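Side-chain contact in molybdopterin converting factor, subunit 1 (Pyrococcus furiosus, PDB 1VJK), which probably serves as the small, ubiquitin-like sulfur-carrier subunit of molybdopterin synthase in molybdenum cofactor biosynthesis: residues E56-G61 with A66-A71. Residues are numbered along the deposited sequence; the frame is centred on the assembly and turned at random.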
# COMPACT_ATOMS: atom_id res chain seq x y z
N GLU A 56 3.01 10.85 5.22
CA GLU A 56 1.78 10.78 4.45
C GLU A 56 0.73 10.01 5.23
O GLU A 56 0.98 8.92 5.75
CB GLU A 56 2.03 10.09 3.10
CG GLU A 56 3.12 10.76 2.27
CD GLU A 56 2.66 12.06 1.62
OE1 GLU A 56 1.45 12.32 1.63
OE2 GLU A 56 3.52 12.83 1.14
N VAL A 57 -0.48 10.56 5.28
CA VAL A 57 -1.55 9.91 6.03
C VAL A 57 -2.28 8.90 5.14
O VAL A 57 -2.84 9.27 4.10
CB VAL A 57 -2.52 10.93 6.61
CG1 VAL A 57 -3.69 10.24 7.32
CG2 VAL A 57 -1.78 11.84 7.59
N PHE A 58 -2.23 7.63 5.52
CA PHE A 58 -2.98 6.58 4.81
C PHE A 58 -4.38 6.47 5.38
O PHE A 58 -4.58 6.45 6.59
CB PHE A 58 -2.28 5.22 4.96
CG PHE A 58 -1.01 5.07 4.15
CD1 PHE A 58 -0.95 4.17 3.09
CD2 PHE A 58 0.13 5.81 4.47
CE1 PHE A 58 0.22 4.01 2.34
CE2 PHE A 58 1.32 5.66 3.72
CZ PHE A 58 1.35 4.76 2.66
N GLY A 59 -5.33 6.38 4.48
CA GLY A 59 -6.70 6.16 4.88
C GLY A 59 -7.02 4.68 4.96
O GLY A 59 -6.32 3.80 4.41
N GLU A 60 -8.10 4.40 5.68
CA GLU A 60 -8.63 3.05 5.73
C GLU A 60 -9.83 3.00 4.82
O GLU A 60 -10.81 3.77 5.01
CB GLU A 60 -9.00 2.69 7.16
CG GLU A 60 -9.38 1.23 7.29
CD GLU A 60 -9.37 0.69 8.72
OE1 GLU A 60 -9.44 1.50 9.69
OE2 GLU A 60 -9.33 -0.54 8.87
N GLY A 61 -9.78 2.12 3.83
CA GLY A 61 -10.77 2.09 2.76
C GLY A 61 -10.76 3.39 1.99
O GLY A 61 -9.72 4.06 1.85
N ALA A 66 -7.51 11.68 3.57
CA ALA A 66 -6.17 11.11 3.68
C ALA A 66 -5.29 11.54 2.51
O ALA A 66 -5.78 12.01 1.50
CB ALA A 66 -6.28 9.58 3.71
N ASP A 67 -3.99 11.40 2.67
CA ASP A 67 -3.08 11.63 1.55
C ASP A 67 -3.08 10.44 0.59
O ASP A 67 -2.87 10.63 -0.61
CB ASP A 67 -1.65 11.85 2.05
CG ASP A 67 -1.52 13.07 2.90
OD1 ASP A 67 -1.89 14.18 2.42
OD2 ASP A 67 -1.09 13.04 4.07
N VAL A 68 -3.29 9.23 1.13
CA VAL A 68 -3.13 8.00 0.38
C VAL A 68 -4.34 7.12 0.65
O VAL A 68 -4.76 6.99 1.79
CB VAL A 68 -1.88 7.20 0.86
CG1 VAL A 68 -1.63 5.98 -0.04
CG2 VAL A 68 -0.61 8.06 0.92
N ASN A 69 -4.83 6.48 -0.40
CA ASN A 69 -5.75 5.35 -0.25
C ASN A 69 -5.13 4.16 -0.93
O ASN A 69 -4.25 4.29 -1.81
CB ASN A 69 -7.11 5.62 -0.93
CG ASN A 69 -8.04 6.59 -0.15
OD1 ASN A 69 -9.18 6.80 -0.57
ND2 ASN A 69 -7.56 7.18 0.96
N ILE A 70 -5.57 2.97 -0.52
CA ILE A 70 -5.06 1.73 -1.13
C ILE A 70 -6.20 0.86 -1.59
O ILE A 70 -7.35 1.03 -1.14
CB ILE A 70 -4.10 0.94 -0.19
CG1 ILE A 70 -4.85 0.34 1.02
CG2 ILE A 70 -2.85 1.78 0.20
CD1 ILE A 70 -5.43 -1.10 0.78
N ALA A 71 -5.92 -0.03 -2.52
CA ALA A 71 -6.89 -1.02 -2.95
C ALA A 71 -6.17 -2.32 -3.16
O ALA A 71 -5.02 -2.35 -3.62
CB ALA A 71 -7.61 -0.58 -4.24
O HOH W 1 -7.24 3.25 1.81
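Asp-67 reaches across to Val-57 and takes its backbone N-H on OD2, at 2.8 Å and almost dead straight (175°), through the anti lone pair. The carbonyl of Val-57 answers in the other direction: its O accepts from Val-68 N at 3.0 Å, with a weak, bent second bond from Asp-67 N. One step on, Gly-59 N donates to Val-68 O at 2.8 Å, so Phe-58 and Val-68 pair as a single beta bridge. Val-68 O is gripped twice, because Asn-69 ND2 also donates to it at 2.9 Å, from above the carbonyl plane. Further along, a water accepts from Ile-70 N and lies within hydrogen-bonding distance of Gly-59 O and Gly-61 O, filling in where the direct backbone pairing stops. The carboxylates of Glu-56 and Asp-67 are nearly perpendicular, and Glu-56 OE1 lies 3.6 Å from Asp-67 OD2; Arg-19, salt-bridged to Glu-56 OE1, probably eases that proximity. With an alanine at Asp-67 the carboxylate is gone, and the Val-57 N-H is likely to lose its near-straight acceptor, leaving Val-57 tied to this segment through its carbonyl bonds alone. Beside the bridge, Val-68 lies alongside the Phe-58 ring, with CB over one face, 4.0 Å from the centroid, in a CH-pi contact. With CG1 anti to its backbone N (chi1 -174°), Val-68 sets that methyl 3.6 Å from Phe-58 CE1, while Ile-70 CG2 meets the ring's edge. Ala-66 CB packs against Gly-59 N; a CB on Gly-59 would probably crowd Asn-69 ND2 and Ala-66 CB. The bridge thus ties the loop after helix 39-49 to the start of edge strand 69-72 in this ubiquitin-like sheet: Phe-58 packs on Ile-43 and Lys-47 of that helix, Val-68 touches Phe-20 of helix 19-24, and Asn-69 pairs through its backbone with Phe-92 of antiparallel strand 88-92.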